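Early 35 kDa protein (Autographa californica nucleopolyhedrovirus, PDB 1P35) blocks caspases and so suppresses the apoptosis of insect host cells set off by viral infection, and also inhibits the host's antiviral RNA interference. Local coordinates at residues R65-S68 / K69-Q73. Numbering follows the deposited sequence.
Sequences RIKS and KVDEQ. With EDO (1,2-ethanediol), chain G; PO4 (phosphate ion), chain E.
An i to i+4 salt bridge on the amphipathic helix 62-74 joins Lys67 to Asp71, one turn further on. Lys67 sends its chain out with CG anti to the backbone N (chi1 -177°), straight as far as CE, and the bend at the last torsion (chi4 40°) swings the ammonium toward the carboxylate of Asp71. There NZ meets Asp71 OD2 at 3.3 Å, on the syn side and 16° out of the carboxylate plane. This is a rather long bond, and the two side chains meet at a slant. A lysine is long enough to span the turn, while the short aspartate keeps its charge close to the backbone; its other oxygen, OD1, forms a salt bridge with Lys280, so the carboxylate lies between two cations that probably favour its ionised form. Beneath the pair runs the alpha-helical backbone pattern, with Asp71 N bonded to Lys67 O and Val70 N to Ile66 O, the latter at 3.1 Å. The helix lies against beta strands: Ile66 packs on Ile14 and Arg16 of strand 10-21, and Val70 on Lys280 of strand 276-282, branched aliphatic side chains suited to this buried face. Arg65 and Lys69, also one turn apart, reach toward small molecules probably left from crystallisation. The arginine guanidinium takes a phosphate at its edge, in plane, through two nearly straight bonds, NE to O3 at 2.7 Å and NH2 to O1 at 3.1 Å. Extended beyond CG, Lys69 makes a weak bond from NZ to the ethanediol O1, which lies 3.8 Å from Arg65 CB. Asn59 accepts a bond from Arg65 NH1, giving the guanidinium a further hold, and Glu78 of the second subunit packs against this arginine.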
loop_
_atom_site.group_PDB
_atom_site.type_symbol
_atom_site.label_atom_id
_atom_site.label_comp_id
_atom_site.label_asym_id
_atom_site.label_seq_id
_atom_site.Cartn_x
_atom_site.Cartn_y
_atom_site.Cartn_z
ATOM N N ARG A 65 -0.562 -1.351 -7.897
ATOM C CA ARG A 65 0.512 -2.087 -8.542
ATOM C C ARG A 65 0.649 -1.602 -9.988
ATOM O O ARG A 65 1.751 -1.557 -10.506
ATOM C CB ARG A 65 0.298 -3.625 -8.533
ATOM C CG ARG A 65 0.425 -4.292 -7.173
ATOM C CD ARG A 65 0.800 -5.793 -7.311
ATOM N NE ARG A 65 -0.195 -6.569 -8.033
ATOM C CZ ARG A 65 -1.432 -6.784 -7.594
ATOM N NH1 ARG A 65 -1.814 -6.280 -6.438
ATOM N NH2 ARG A 65 -2.285 -7.493 -8.309
ATOM N N ILE A 66 -0.462 -1.255 -10.639
ATOM C CA ILE A 66 -0.383 -0.761 -12.017
ATOM C C ILE A 66 0.418 0.559 -11.948
ATOM O O ILE A 66 1.448 0.722 -12.561
ATOM C CB ILE A 66 -1.789 -0.469 -12.579
ATOM C CG1 ILE A 66 -2.573 -1.792 -12.717
ATOM C CG2 ILE A 66 -1.673 0.218 -13.960
ATOM C CD1 ILE A 66 -4.017 -1.568 -12.983
ATOM N N LYS A 67 -0.063 1.467 -11.128
ATOM C CA LYS A 67 0.552 2.743 -10.977
ATOM C C LYS A 67 2.039 2.655 -10.570
ATOM O O LYS A 67 2.871 3.426 -11.045
ATOM C CB LYS A 67 -0.272 3.573 -9.980
ATOM C CG LYS A 67 0.234 4.957 -9.786
ATOM C CD LYS A 67 -0.687 5.838 -8.926
ATOM C CE LYS A 67 0.029 7.161 -8.674
ATOM N NZ LYS A 67 0.738 7.553 -9.965
ATOM N N SER A 68 2.382 1.713 -9.711
ATOM C CA SER A 68 3.768 1.559 -9.273
ATOM C C SER A 68 4.636 1.063 -10.392
ATOM O O SER A 68 5.808 1.433 -10.511
ATOM C CB SER A 68 3.857 0.554 -8.094
ATOM O OG SER A 68 5.148 -0.003 -7.979
ATOM N N LYS A 69 4.077 0.176 -11.207
ATOM C CA LYS A 69 4.869 -0.369 -12.276
ATOM C C LYS A 69 5.189 0.672 -13.353
ATOM O O LYS A 69 6.282 0.644 -13.931
ATOM C CB LYS A 69 4.185 -1.585 -12.912
ATOM C CG LYS A 69 4.298 -2.834 -12.048
ATOM C CD LYS A 69 3.985 -4.068 -12.870
ATOM C CE LYS A 69 4.262 -5.337 -12.070
ATOM N NZ LYS A 69 3.653 -6.542 -12.723
ATOM N N VAL A 70 4.219 1.535 -13.619
ATOM C CA VAL A 70 4.374 2.578 -14.622
ATOM C C VAL A 70 5.387 3.564 -14.107
ATOM O O VAL A 70 6.379 3.816 -14.796
ATOM C CB VAL A 70 3.013 3.249 -14.989
ATOM C CG1 VAL A 70 3.240 4.438 -15.972
ATOM C CG2 VAL A 70 2.132 2.174 -15.694
ATOM N N ASP A 71 5.168 4.059 -12.887
ATOM C CA ASP A 71 6.096 4.980 -12.223
ATOM C C ASP A 71 7.532 4.452 -12.145
ATOM O O ASP A 71 8.465 5.228 -12.227
ATOM C CB ASP A 71 5.658 5.333 -10.783
ATOM C CG ASP A 71 4.418 6.216 -10.743
ATOM O OD1 ASP A 71 4.131 6.867 -11.767
ATOM O OD2 ASP A 71 3.750 6.299 -9.682
ATOM N N GLU A 72 7.746 3.148 -12.015
ATOM C CA GLU A 72 9.153 2.741 -11.910
ATOM C C GLU A 72 9.857 2.697 -13.279
ATOM O O GLU A 72 11.073 2.512 -13.356
ATOM C CB GLU A 72 9.299 1.386 -11.199
ATOM C CG GLU A 72 8.940 0.199 -12.061
ATOM C CD GLU A 72 9.183 -1.138 -11.365
ATOM O OE1 GLU A 72 8.575 -1.405 -10.296
ATOM O OE2 GLU A 72 9.989 -1.929 -11.896
ATOM N N GLN A 73 9.097 2.804 -14.365
ATOM C CA GLN A 73 9.762 2.828 -15.657
ATOM C C GLN A 73 10.170 4.284 -15.945
ATOM O O GLN A 73 11.228 4.532 -16.530
ATOM C CB GLN A 73 8.860 2.326 -16.762
ATOM C CG GLN A 73 8.547 0.852 -16.739
ATOM C CD GLN A 73 9.807 -0.007 -16.864
ATOM O OE1 GLN A 73 10.684 0.224 -17.735
ATOM N NE2 GLN A 73 9.898 -1.022 -16.007
HETATM C C1 EDO G . 0.478 -4.558 -12.566
HETATM O O1 EDO G . 1.371 -5.361 -11.745
HETATM C C2 EDO G . 0.452 -5.035 -13.985
HETATM O O2 EDO G . -0.161 -6.296 -14.019
HETATM P P PO4 E . 0.208 -8.781 -11.107
HETATM O O1 PO4 E . -1.302 -8.760 -10.929
HETATM O O2 PO4 E . 0.558 -8.507 -12.557
HETATM O O3 PO4 E . 0.876 -7.718 -10.253
HETATM O O4 PO4 E . 0.685 -10.154 -10.643
#